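Tol-Pal system protein TolB (Acinetobacter baumannii, PDB 7MX5) is the periplasmic component of the Tol-Pal system, which probably takes part in outer membrane invagination during cell division and in keeping the outer membrane intact. Local coordinates at residues E84-L89 against L98-L103; V20-D25 against Y70-Q75; E33-R38 against A113-S118; V117-Y122 against G130-R135; G40-S45 against A124-P129. All blocks are in the same frame, centred on the assembly; numbering follows the deposited sequence.

Contact 1: E84-L89 against L98-L103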
# COMPACT_ATOMS: atom_id res chain seq x y z
N GLU A 84 -2.26 11.84 26.75
CA GLU A 84 -0.84 11.63 26.50
C GLU A 84 -0.52 10.15 26.65
O GLU A 84 -1.10 9.46 27.49
CB GLU A 84 0.01 12.44 27.47
CG GLU A 84 0.67 13.66 26.86
CD GLU A 84 1.30 14.57 27.90
OE1 GLU A 84 1.70 14.05 28.96
OE2 GLU A 84 1.39 15.79 27.65
N VAL A 85 0.41 9.66 25.83
CA VAL A 85 0.91 8.30 25.95
C VAL A 85 2.43 8.37 26.11
O VAL A 85 3.13 8.89 25.24
CB VAL A 85 0.51 7.42 24.75
CG1 VAL A 85 0.80 8.11 23.43
CG2 VAL A 85 1.23 6.08 24.82
N HIS A 86 2.92 7.87 27.24
CA HIS A 86 4.34 7.74 27.50
C HIS A 86 4.68 6.26 27.38
O HIS A 86 4.27 5.46 28.23
CB HIS A 86 4.70 8.28 28.88
CG HIS A 86 6.17 8.27 29.17
ND1 HIS A 86 6.69 8.39 30.45
CD2 HIS A 86 7.24 8.15 28.35
CE1 HIS A 86 8.00 8.35 30.39
NE2 HIS A 86 8.37 8.21 29.13
N TYR A 87 5.41 5.89 26.33
CA TYR A 87 5.69 4.50 26.04
C TYR A 87 7.19 4.28 25.91
O TYR A 87 7.95 5.21 25.58
CB TYR A 87 4.98 4.03 24.76
CG TYR A 87 5.43 4.73 23.50
CD1 TYR A 87 4.89 5.95 23.11
CD2 TYR A 87 6.40 4.16 22.68
CE1 TYR A 87 5.29 6.58 21.96
CE2 TYR A 87 6.82 4.79 21.52
CZ TYR A 87 6.26 6.00 21.16
OH TYR A 87 6.67 6.63 20.01
N GLN A 88 7.62 3.05 26.17
CA GLN A 88 9.02 2.67 26.09
C GLN A 88 9.15 1.34 25.36
O GLN A 88 8.21 0.54 25.31
CB GLN A 88 9.66 2.56 27.48
CG GLN A 88 9.64 3.85 28.28
CD GLN A 88 10.17 3.66 29.69
OE1 GLN A 88 9.82 2.69 30.37
NE2 GLN A 88 11.01 4.58 30.14
N LEU A 89 10.33 1.12 24.80
CA LEU A 89 10.70 -0.15 24.18
C LEU A 89 12.01 -0.60 24.79
O LEU A 89 13.03 0.09 24.67
CB LEU A 89 10.83 -0.02 22.66
CG LEU A 89 11.31 -1.26 21.90
CD1 LEU A 89 10.47 -2.47 22.26
CD2 LEU A 89 11.29 -1.01 20.40
N LEU A 98 15.27 0.95 23.90
CA LEU A 98 15.35 1.34 22.50
C LEU A 98 14.48 2.55 22.19
O LEU A 98 14.79 3.29 21.25
CB LEU A 98 14.94 0.16 21.61
CG LEU A 98 15.86 -1.06 21.65
CD1 LEU A 98 15.49 -2.05 20.56
CD2 LEU A 98 17.31 -0.64 21.53
N LEU A 99 13.42 2.76 22.96
CA LEU A 99 12.56 3.93 22.82
C LEU A 99 12.12 4.41 24.19
O LEU A 99 11.90 3.61 25.10
CB LEU A 99 11.32 3.62 21.97
CG LEU A 99 11.52 3.17 20.52
CD1 LEU A 99 10.22 2.61 19.96
CD2 LEU A 99 12.01 4.33 19.67
N ASN A 100 12.02 5.73 24.33
CA ASN A 100 11.45 6.36 25.53
C ASN A 100 10.82 7.67 25.05
O ASN A 100 11.47 8.72 25.06
CB ASN A 100 12.49 6.59 26.61
CG ASN A 100 11.93 7.32 27.82
OD1 ASN A 100 11.06 6.80 28.53
ND2 ASN A 100 12.41 8.54 28.05
N GLU A 101 9.56 7.59 24.63
CA GLU A 101 8.92 8.67 23.91
C GLU A 101 7.58 9.03 24.54
O GLU A 101 6.94 8.19 25.19
CB GLU A 101 8.70 8.31 22.43
CG GLU A 101 9.96 7.90 21.69
CD GLU A 101 10.79 9.09 21.24
OE1 GLU A 101 10.36 10.23 21.48
OE2 GLU A 101 11.86 8.87 20.65
N LEU A 102 7.18 10.28 24.34
CA LEU A 102 5.84 10.74 24.68
C LEU A 102 5.17 11.25 23.41
O LEU A 102 5.78 11.99 22.63
CB LEU A 102 5.88 11.86 25.73
CG LEU A 102 4.50 12.33 26.20
CD1 LEU A 102 4.17 11.76 27.57
CD2 LEU A 102 4.40 13.85 26.20
N LEU A 103 3.92 10.84 23.20
CA LEU A 103 3.14 11.26 22.04
C LEU A 103 1.86 11.91 22.54
O LEU A 103 1.10 11.29 23.29
CB LEU A 103 2.84 10.08 21.12
CG LEU A 103 1.91 10.37 19.93
CD1 LEU A 103 2.68 11.04 18.80
CD2 LEU A 103 1.25 9.10 19.45

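Contact 2: V20-D25 against Y70-Q75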
# COMPACT_ATOMS: atom_id res chain seq x y z
N VAL A 20 3.13 -4.88 27.93
CA VAL A 20 2.39 -4.84 29.19
C VAL A 20 1.19 -3.90 29.03
O VAL A 20 1.36 -2.78 28.51
CB VAL A 20 3.30 -4.38 30.33
CG1 VAL A 20 2.49 -4.16 31.60
CG2 VAL A 20 4.41 -5.39 30.56
N PRO A 21 -0.02 -4.32 29.42
CA PRO A 21 -1.16 -3.39 29.40
C PRO A 21 -0.86 -2.08 30.10
O PRO A 21 -0.47 -2.08 31.28
CB PRO A 21 -2.26 -4.17 30.13
CG PRO A 21 -1.89 -5.61 29.99
CD PRO A 21 -0.42 -5.71 29.70
N PHE A 22 -1.01 -0.97 29.39
CA PHE A 22 -0.71 0.33 29.97
C PHE A 22 -1.71 0.64 31.08
O PHE A 22 -2.91 0.41 30.94
CB PHE A 22 -0.77 1.43 28.90
CG PHE A 22 0.00 1.12 27.64
CD1 PHE A 22 1.05 0.21 27.63
CD2 PHE A 22 -0.32 1.76 26.45
CE1 PHE A 22 1.74 -0.07 26.47
CE2 PHE A 22 0.37 1.49 25.29
CZ PHE A 22 1.41 0.58 25.30
N ASN A 23 -1.20 1.15 32.20
CA ASN A 23 -2.08 1.53 33.29
C ASN A 23 -2.96 2.70 32.86
O ASN A 23 -2.50 3.64 32.21
CB ASN A 23 -1.27 1.90 34.53
CG ASN A 23 -0.13 2.85 34.23
OD1 ASN A 23 -0.35 4.03 33.96
ND2 ASN A 23 1.09 2.34 34.27
N ASN A 24 -4.25 2.62 33.22
CA ASN A 24 -5.25 3.59 32.78
C ASN A 24 -5.28 3.69 31.26
O ASN A 24 -5.25 4.78 30.67
CB ASN A 24 -5.00 4.97 33.42
CG ASN A 24 -6.21 5.88 33.33
OD1 ASN A 24 -7.35 5.41 33.27
ND2 ASN A 24 -5.97 7.18 33.33
N ASP A 25 -5.34 2.53 30.61
CA ASP A 25 -5.28 2.47 29.16
C ASP A 25 -6.56 3.02 28.54
O ASP A 25 -7.66 2.90 29.10
CB ASP A 25 -5.05 1.04 28.68
CG ASP A 25 -4.84 0.94 27.19
OD1 ASP A 25 -3.85 1.51 26.68
OD2 ASP A 25 -5.67 0.30 26.51
N TYR A 70 12.02 -8.51 23.79
CA TYR A 70 11.56 -7.13 23.72
C TYR A 70 10.29 -6.96 24.54
O TYR A 70 9.36 -7.76 24.44
CB TYR A 70 11.31 -6.71 22.26
CG TYR A 70 12.50 -6.94 21.36
CD1 TYR A 70 13.70 -6.26 21.57
CD2 TYR A 70 12.44 -7.83 20.30
CE1 TYR A 70 14.79 -6.47 20.76
CE2 TYR A 70 13.53 -8.05 19.48
CZ TYR A 70 14.70 -7.36 19.71
OH TYR A 70 15.79 -7.57 18.89
N VAL A 71 10.26 -5.90 25.36
CA VAL A 71 9.13 -5.59 26.22
C VAL A 71 8.74 -4.14 26.01
O VAL A 71 9.61 -3.26 25.95
CB VAL A 71 9.44 -5.86 27.70
CG1 VAL A 71 8.20 -5.65 28.56
CG2 VAL A 71 10.00 -7.26 27.89
N VAL A 72 7.44 -3.88 25.89
CA VAL A 72 6.90 -2.54 25.67
C VAL A 72 6.04 -2.17 26.87
O VAL A 72 5.17 -2.94 27.29
CB VAL A 72 6.09 -2.47 24.37
CG1 VAL A 72 5.45 -1.09 24.22
CG2 VAL A 72 6.96 -2.79 23.17
N THR A 73 6.28 -0.98 27.42
CA THR A 73 5.51 -0.45 28.54
C THR A 73 4.94 0.91 28.16
O THR A 73 5.40 1.56 27.22
CB THR A 73 6.37 -0.33 29.80
OG1 THR A 73 7.65 0.20 29.46
CG2 THR A 73 6.55 -1.70 30.44
N GLY A 74 3.91 1.33 28.90
CA GLY A 74 3.26 2.58 28.58
C GLY A 74 2.44 3.13 29.73
O GLY A 74 2.04 2.40 30.64
N GLN A 75 2.20 4.43 29.67
CA GLN A 75 1.40 5.15 30.65
C GLN A 75 0.55 6.18 29.93
O GLN A 75 1.06 6.95 29.11
CB GLN A 75 2.29 5.84 31.70
CG GLN A 75 1.54 6.33 32.93
CD GLN A 75 2.24 5.96 34.22
OE1 GLN A 75 2.29 4.78 34.59
NE2 GLN A 75 2.77 6.95 34.91

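Contact 3: E33-R38 against A113-S118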
# COMPACT_ATOMS: atom_id res chain seq x y z
N GLU A 33 -0.53 -3.93 19.97
CA GLU A 33 -0.30 -5.37 19.93
C GLU A 33 -0.81 -5.98 18.63
O GLU A 33 -0.21 -6.94 18.12
CB GLU A 33 -0.97 -6.03 21.14
CG GLU A 33 -0.85 -7.55 21.18
CD GLU A 33 -1.64 -8.16 22.32
OE1 GLU A 33 -2.19 -7.39 23.13
OE2 GLU A 33 -1.71 -9.40 22.40
N THR A 34 -1.90 -5.45 18.08
CA THR A 34 -2.40 -5.95 16.81
C THR A 34 -1.50 -5.54 15.65
O THR A 34 -1.27 -6.32 14.73
CB THR A 34 -3.83 -5.45 16.58
OG1 THR A 34 -4.63 -5.73 17.73
CG2 THR A 34 -4.44 -6.13 15.36
N ASP A 35 -0.99 -4.30 15.68
CA ASP A 35 -0.09 -3.85 14.63
C ASP A 35 1.19 -4.67 14.61
O ASP A 35 1.64 -5.14 13.55
CB ASP A 35 0.24 -2.37 14.82
CG ASP A 35 -0.95 -1.46 14.53
OD1 ASP A 35 -1.85 -1.89 13.79
OD2 ASP A 35 -0.96 -0.33 15.06
N LEU A 36 1.80 -4.88 15.79
CA LEU A 36 3.04 -5.65 15.86
C LEU A 36 2.84 -7.07 15.36
O LEU A 36 3.76 -7.67 14.78
CB LEU A 36 3.56 -5.66 17.29
CG LEU A 36 4.05 -4.31 17.84
CD1 LEU A 36 4.96 -4.51 19.04
CD2 LEU A 36 4.75 -3.51 16.75
N ASN A 37 1.64 -7.64 15.55
CA ASN A 37 1.35 -8.97 15.06
C ASN A 37 1.06 -9.00 13.56
O ASN A 37 1.01 -10.09 12.98
CB ASN A 37 0.16 -9.57 15.82
CG ASN A 37 0.60 -10.33 17.06
OD1 ASN A 37 1.27 -11.36 16.97
ND2 ASN A 37 0.22 -9.83 18.23
N ARG A 38 0.87 -7.85 12.93
CA ARG A 38 0.70 -7.77 11.49
C ARG A 38 1.89 -7.09 10.81
O ARG A 38 1.78 -6.65 9.66
CB ARG A 38 -0.61 -7.07 11.13
CG ARG A 38 -0.64 -5.56 11.33
CD ARG A 38 -1.88 -4.96 10.70
NE ARG A 38 -2.16 -3.61 11.17
CZ ARG A 38 -1.87 -2.50 10.49
NH1 ARG A 38 -1.29 -2.55 9.30
NH2 ARG A 38 -2.17 -1.32 11.02
N ALA A 113 -2.78 7.09 16.87
CA ALA A 113 -1.73 7.10 17.89
C ALA A 113 -1.12 5.72 18.07
O ALA A 113 0.10 5.59 18.22
CB ALA A 113 -2.30 7.61 19.22
N GLY A 114 -1.94 4.67 18.05
CA GLY A 114 -1.41 3.32 18.15
C GLY A 114 -0.55 2.95 16.96
O GLY A 114 0.47 2.27 17.11
N HIS A 115 -0.94 3.40 15.77
CA HIS A 115 -0.13 3.14 14.59
C HIS A 115 1.18 3.91 14.64
O HIS A 115 2.20 3.43 14.12
CB HIS A 115 -0.92 3.50 13.32
CG HIS A 115 -2.14 2.66 13.12
ND1 HIS A 115 -2.25 1.38 13.60
CD2 HIS A 115 -3.31 2.93 12.48
CE1 HIS A 115 -3.43 0.88 13.27
NE2 HIS A 115 -4.09 1.80 12.59
N MET A 116 1.19 5.09 15.26
CA MET A 116 2.43 5.84 15.42
C MET A 116 3.37 5.14 16.39
O MET A 116 4.57 5.01 16.13
CB MET A 116 2.14 7.26 15.88
CG MET A 116 1.58 8.17 14.80
SD MET A 116 0.53 9.47 15.47
CE MET A 116 1.57 10.91 15.23
N VAL A 117 2.84 4.69 17.53
CA VAL A 117 3.65 3.95 18.50
C VAL A 117 4.21 2.69 17.86
O VAL A 117 5.40 2.37 18.02
CB VAL A 117 2.82 3.63 19.75
CG1 VAL A 117 3.60 2.71 20.69
CG2 VAL A 117 2.42 4.92 20.47
N SER A 118 3.37 1.96 17.12
CA SER A 118 3.83 0.74 16.46
C SER A 118 4.85 1.05 15.37
O SER A 118 5.77 0.26 15.14
CB SER A 118 2.64 -0.02 15.88
OG SER A 118 1.62 -0.18 16.85

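Contact 4: V117-Y122 against G130-R135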
# COMPACT_ATOMS: atom_id res chain seq x y z
N VAL A 117 2.84 4.69 17.53
CA VAL A 117 3.65 3.95 18.50
C VAL A 117 4.21 2.69 17.86
O VAL A 117 5.40 2.37 18.02
CB VAL A 117 2.82 3.63 19.75
CG1 VAL A 117 3.60 2.71 20.69
CG2 VAL A 117 2.42 4.92 20.47
N SER A 118 3.37 1.96 17.12
CA SER A 118 3.83 0.74 16.46
C SER A 118 4.85 1.05 15.37
O SER A 118 5.77 0.26 15.14
CB SER A 118 2.64 -0.02 15.88
OG SER A 118 1.62 -0.18 16.85
N ASP A 119 4.69 2.18 14.67
CA ASP A 119 5.67 2.57 13.67
C ASP A 119 7.03 2.84 14.30
O ASP A 119 8.07 2.50 13.72
CB ASP A 119 5.18 3.81 12.91
CG ASP A 119 4.30 3.47 11.73
OD1 ASP A 119 3.95 2.28 11.57
OD2 ASP A 119 3.96 4.39 10.95
N ALA A 120 7.04 3.43 15.49
CA ALA A 120 8.31 3.70 16.17
C ALA A 120 8.94 2.42 16.69
O ALA A 120 10.17 2.27 16.66
CB ALA A 120 8.09 4.70 17.31
N ILE A 121 8.12 1.48 17.18
CA ILE A 121 8.65 0.20 17.64
C ILE A 121 9.27 -0.57 16.48
O ILE A 121 10.36 -1.14 16.60
CB ILE A 121 7.54 -0.62 18.32
CG1 ILE A 121 7.06 0.08 19.60
CG2 ILE A 121 8.02 -2.03 18.64
CD1 ILE A 121 5.91 -0.61 20.28
N TYR A 122 8.58 -0.59 15.33
CA TYR A 122 9.09 -1.29 14.16
C TYR A 122 10.42 -0.70 13.70
O TYR A 122 11.36 -1.44 13.39
CB TYR A 122 8.06 -1.23 13.04
CG TYR A 122 8.41 -2.01 11.79
CD1 TYR A 122 8.04 -3.34 11.66
CD2 TYR A 122 9.09 -1.42 10.74
CE1 TYR A 122 8.35 -4.06 10.52
CE2 TYR A 122 9.41 -2.12 9.60
CZ TYR A 122 9.04 -3.45 9.50
OH TYR A 122 9.35 -4.16 8.36
N GLY A 130 8.19 2.27 9.86
CA GLY A 130 6.96 1.52 9.94
C GLY A 130 5.90 2.06 9.00
O GLY A 130 5.91 3.22 8.60
N ASP A 131 4.97 1.17 8.63
CA ASP A 131 3.92 1.53 7.68
C ASP A 131 2.53 1.25 8.24
O ASP A 131 1.56 1.15 7.47
CB ASP A 131 4.11 0.79 6.35
CG ASP A 131 4.87 1.62 5.34
OD1 ASP A 131 5.01 2.84 5.55
OD2 ASP A 131 5.31 1.05 4.32
N PHE A 132 2.40 1.11 9.57
CA PHE A 132 1.07 0.97 10.16
C PHE A 132 0.28 2.27 10.02
O PHE A 132 -0.94 2.24 9.80
CB PHE A 132 1.19 0.55 11.62
CG PHE A 132 2.02 -0.68 11.82
CD1 PHE A 132 1.59 -1.90 11.32
CD2 PHE A 132 3.23 -0.62 12.49
CE1 PHE A 132 2.35 -3.04 11.49
CE2 PHE A 132 3.99 -1.76 12.66
CZ PHE A 132 3.55 -2.97 12.16
N SER A 133 0.95 3.41 10.15
CA SER A 133 0.38 4.67 9.73
C SER A 133 0.44 4.77 8.21
O SER A 133 1.37 4.27 7.57
CB SER A 133 1.12 5.85 10.37
OG SER A 133 1.13 5.73 11.78
N GLY A 134 -0.56 5.42 7.64
CA GLY A 134 -0.70 5.52 6.20
C GLY A 134 -2.06 5.06 5.73
O GLY A 134 -2.85 4.48 6.48
N ARG A 135 -2.33 5.33 4.46
CA ARG A 135 -3.64 5.10 3.88
C ARG A 135 -3.52 4.27 2.61
O ARG A 135 -2.49 4.29 1.93
CB ARG A 135 -4.35 6.42 3.58
CG ARG A 135 -4.40 7.37 4.77
CD ARG A 135 -5.62 7.11 5.63
NE ARG A 135 -6.83 7.63 5.00
CZ ARG A 135 -8.06 7.45 5.46
NH1 ARG A 135 -8.29 6.75 6.56
NH2 ARG A 135 -9.08 7.98 4.80
O HOH W 1 8.90 4.44 11.50

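Contact 5: G40-S45 against A124-P129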
# COMPACT_ATOMS: atom_id res chain seq x y z
N GLY A 40 4.63 -8.56 9.88
CA GLY A 40 5.35 -9.48 9.03
C GLY A 40 6.74 -9.85 9.51
O GLY A 40 7.41 -10.65 8.85
N ARG A 41 7.18 -9.30 10.64
CA ARG A 41 8.51 -9.57 11.17
C ARG A 41 8.51 -9.90 12.65
O ARG A 41 9.57 -10.30 13.17
CB ARG A 41 9.43 -8.36 10.94
CG ARG A 41 10.19 -8.39 9.62
CD ARG A 41 11.46 -7.56 9.71
NE ARG A 41 12.12 -7.72 11.00
CZ ARG A 41 13.43 -7.62 11.19
NH1 ARG A 41 14.25 -7.35 10.19
NH2 ARG A 41 13.92 -7.79 12.41
N PHE A 42 7.40 -9.75 13.36
CA PHE A 42 7.36 -9.99 14.79
C PHE A 42 5.99 -10.54 15.18
O PHE A 42 5.03 -10.50 14.41
CB PHE A 42 7.63 -8.71 15.59
CG PHE A 42 8.94 -8.05 15.26
CD1 PHE A 42 10.12 -8.48 15.84
CD2 PHE A 42 8.98 -6.99 14.37
CE1 PHE A 42 11.32 -7.87 15.54
CE2 PHE A 42 10.18 -6.37 14.06
CZ PHE A 42 11.35 -6.81 14.65
N THR A 43 5.93 -11.08 16.39
CA THR A 43 4.68 -11.41 17.06
C THR A 43 4.65 -10.70 18.41
O THR A 43 5.69 -10.33 18.96
CB THR A 43 4.52 -12.92 17.27
OG1 THR A 43 5.42 -13.37 18.29
CG2 THR A 43 4.82 -13.67 15.98
N SER A 44 3.44 -10.49 18.93
CA SER A 44 3.28 -9.75 20.17
C SER A 44 2.14 -10.35 20.99
O SER A 44 1.22 -10.96 20.45
CB SER A 44 3.00 -8.26 19.90
OG SER A 44 2.80 -7.55 21.11
N SER A 45 2.23 -10.17 22.31
CA SER A 45 1.22 -10.69 23.22
C SER A 45 1.18 -9.83 24.47
O SER A 45 2.16 -9.17 24.83
CB SER A 45 1.49 -12.16 23.58
OG SER A 45 0.28 -12.85 23.83
N ALA A 124 12.58 0.99 15.48
CA ALA A 124 13.62 0.78 16.48
C ALA A 124 14.16 -0.64 16.47
O ALA A 124 15.28 -0.87 16.95
CB ALA A 124 13.08 1.12 17.87
N LEU A 125 13.41 -1.59 15.92
CA LEU A 125 13.83 -2.99 15.90
C LEU A 125 14.42 -3.43 14.57
O LEU A 125 15.24 -4.36 14.55
CB LEU A 125 12.65 -3.90 16.25
CG LEU A 125 12.08 -3.75 17.66
CD1 LEU A 125 10.84 -4.61 17.83
CD2 LEU A 125 13.13 -4.13 18.69
N THR A 126 14.03 -2.80 13.46
CA THR A 126 14.50 -3.18 12.14
C THR A 126 15.28 -2.09 11.43
O THR A 126 15.99 -2.40 10.46
CB THR A 126 13.33 -3.60 11.24
OG1 THR A 126 12.71 -2.43 10.68
CG2 THR A 126 12.30 -4.38 12.04
N GLY A 127 15.19 -0.83 11.87
CA GLY A 127 15.79 0.26 11.14
C GLY A 127 15.04 0.68 9.89
O GLY A 127 15.58 1.44 9.09
N ILE A 128 13.81 0.20 9.71
CA ILE A 128 13.00 0.49 8.54
C ILE A 128 11.77 1.26 9.01
O ILE A 128 11.17 0.88 10.01
CB ILE A 128 12.57 -0.78 7.79
CG1 ILE A 128 13.81 -1.55 7.31
CG2 ILE A 128 11.67 -0.45 6.61
CD1 ILE A 128 13.51 -2.96 6.84
N PRO A 129 11.39 2.35 8.35
CA PRO A 129 10.19 3.09 8.77
C PRO A 129 8.95 2.20 8.77
O PRO A 129 8.70 1.47 7.81
CB PRO A 129 10.08 4.22 7.73
CG PRO A 129 11.41 4.32 7.09
CD PRO A 129 12.14 3.03 7.28

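Contact 1: E84-L89 against L98-L103
N100 OD1 is gripped by two side-chain N-H groups that arrive from opposite faces of its amide plane. Q88 NE2 lies 2.7 Å from N100 OD1 and gives the straighter bond, 159° at the hydrogen; the oxygen lies in the plane of the Q88 amide. H86 NE2 approaches N100 OD1 at 3.1 Å with more bend, 145°, and the oxygen is tilted out of the imidazole plane. CG of H86, anti to the backbone N at chi1 -175°, starts the ring toward N100. The CD2 edge of this ring comes within 3.2 Å of E101 O, nearly in the ring plane. Q88 NE2 is also hydrogen-bonded to N56 OD1. Further along the same face, L102 bridges two residues: its CD2 is 3.6 Å from E84 CD, while its CD1 is 3.8 Å from H86 CB. The face carrying V85, Y87 and L89 is mainly apolar. There L99 CB sits 3.7 Å from L89 CB, V85 CG1 rests on L103 CB, and the tyrosine has L99 CD1 and L103 CB at its edge. E101 CB comes 3.6 Å from Y87 OH, and the E101 carboxylate turns away. Paired antiparallel backbone bonds join V85 to L103, Y87 to E101 and L89 to L99. A classic beta bulge sets L98 as well as L99 opposite L89. The hairpin is thus two-sided in chemistry: an amide-imidazole cluster on one face, and on the other an apolar surface where Y87 and L99 meet helix 110-126.

Contact 2: V20-D25 against Y70-Q75
The F22 ring has the backbone of G74 over one face and the V72 side chain at its edge. G74 CA stands 3.4 Å above the ring plane, displaced toward the rim, and makes a CH-pi contact. With CG anti to the carbonyl carbon, chi1 -49°, the F22 ring is carried to G74. G74 has no side chain, and F22 CD1 comes to 3.3 Å from G74 N. V72 CG1 lies near the ring plane, 4.5 Å from F22 CE1. F22 CB lies 3.4 Å from G74 O. The other flat pair is the amides of N23 and Q75, whose planes are 63° apart. N23 ND2 bonds to Q75 OE1 at 2.7 Å, on a lone pair in the carbonyl plane, but bent to 131° at the hydrogen. Because the acceptor N23 OD1 is also only 2.8 Å from Q75 OE1, this pairing is cramped and its details are doubtful. A backbone bond is firmer: V20 N donates to V72 O at 2.9 Å. Beside it the V20 side chain meets V71 through a loose CG2 to CG1 approach. The V20-N23 path runs almost parallel to V71-Q75, although it is not itself a regular strand. It continues the line of strand 16-19, the parallel neighbour of strand 70-78, before the chain enters helix 29-37. V20 also packs on L49 and F22 on L28. On the other edge of strand 70-78 lies strand 83-91, while V72 touches L89 of strand 83-91 and I121 of helix 110-126.

Contact 3: E33-R38 against A113-S118
D35 and H115 meet with their side chains at about a right angle and the carboxylate and imidazole planes 43° apart. H115 ND1 donates to D35 OD2 at 2.6 Å; the oxygen lies in the ring plane and is met on its syn side. R38, from the same segment as D35, holds the other oxygen: R38 NH2 forms a salt bridge with D35 OD1 at 2.8 Å, assisted by a weak bond from NE. The guanidinium stands almost perpendicular to the imidazole, 88° between planes, with H115 CE1 at its edge, 3.4 Å from R38 NH2. S118 comes in beside the aspartate. Its OG is 3.1 Å from D35 OD2 and is hydrogen-bonded to G114 O at 2.7 Å, and its CB lies 3.5 Å from D35 CB. With a histidine N-H at one oxygen and an arginine at the other, the buried carboxylate would be expected to stay ionised. R38 NH1 has a further partner in T157 OG1. Segments 33-37 and 113-118 of helices 29-37 and 110-126 cross at -49°. Strand 43-45 borders the first helix through L36 and S44, strand 96-105 packs on A113 and M116 of the second, and F132 lies against R38 and S118.

Contact 4: V117-Y122 against G130-R135
D119 receives backbone N-H groups of two consecutive residues, F132 N at OD1 and S133 N chiefly at OD2. F132 N donates to D119 OD1 at 2.8 Å, using the syn lone pair. S133 N reaches D119 OD2 at 3.3 Å, also on the syn side but well out of the carboxylate plane, and S133 OG adds a weak bond to that oxygen. The F132 side chain slides past D119 in the opposite direction, the ring and carboxylate planes 34° apart, with its CD2 3.5 Å from S118 CB. CG of Y122 is anti to the backbone N (chi1 -175°); its ring sets CD2 3.7 Å from G130 CA, and its CB lies 4.1 Å from F132 CE2. A water ties the main chains together, donating to D119 O at 3.1 Å and accepting from G130 N at 2.8 Å. In the next shell, F132 O accepts from T157 OG1, D131 OD2 from N356 N, and the F132 ring also packs on D35 and R38. Here the loop after a helix folds back against that helix, whose side-chain carboxylate holds adjacent loop amides. In TolB this loop leads from helix 110-126 into strand 135-141, one of the strands of the beta-propeller.

Contact 5: G40-S45 against A124-P129
Apolar contact comes first, between F42 and L125. L125 CD1 lies over one face of the F42 ring, 4.1 Å from its centroid and 18° off the normal, a CH-pi contact displaced toward the rim. L125 CB adds a closer touch, 3.6 Å from F42 CZ. CG of L125, set anti to the carbonyl carbon (chi1 -65°), starts the isobutyl group toward the ring face, and the two side chains cross at a slant. The T126 methyl serves two flat groups at once. In the plane of the F42 ring, T126 CG2 meets the edge at 3.5 Å from CE2. Over the guanidinium of R41 the same CG2 stands 3.4 Å above the plane, directly over its centre, and 3.5 Å from R41 NE. R41 and T126 slide past each other in opposite directions, the arginine chain bending at chi3 (40°), which sets NE. Polar bonds play no part across the contact, and the nearest polar approach, R41 NH2 to L125 O, is long. Those of T126 are local: its OG1 accepts from I128 N at 3.0 Å, forming an ST turn, and is also hydrogen-bonded to Y122 O. This turn lies where helix 110-126 ends and G127 takes a positive phi. Beyond the pair, F42 packs on P15 and I17, and L125 on I17 and L98. The threonine thus divides its chemistry, its hydroxyl tied to the helix end and its methyl turned to R41 and F42, and the two segments are joined mainly by van der Waals and CH-pi contact, with no hydrogen bond between them.

In the fold
Contacts 1 and 2 belong to one mixed sheet, with centres about 10 Å apart; strands 83-91 and 70-78 join them through probable backbone hydrogen bonds from Q75 N to H86 O (2.7 Å) and from Q88 N to T73 O. Helix 110-126 runs through contacts 3, 4 and 5. Contacts 3 and 4 share V117 and S118, their centres about 6 Å apart, while contact 5, at the helix end, has its centre about 10 Å from the centre of each. Y87 CE1 packs on V117 CG2 at 3.6 Å, linking contact 1 to that helix; V72 on I121 and Y70 on L125 do likewise for contact 2. Contact 4's loop enters propeller strand 135-141; R38-T157 and P129-N356 bonds extend contacts 3 and 5.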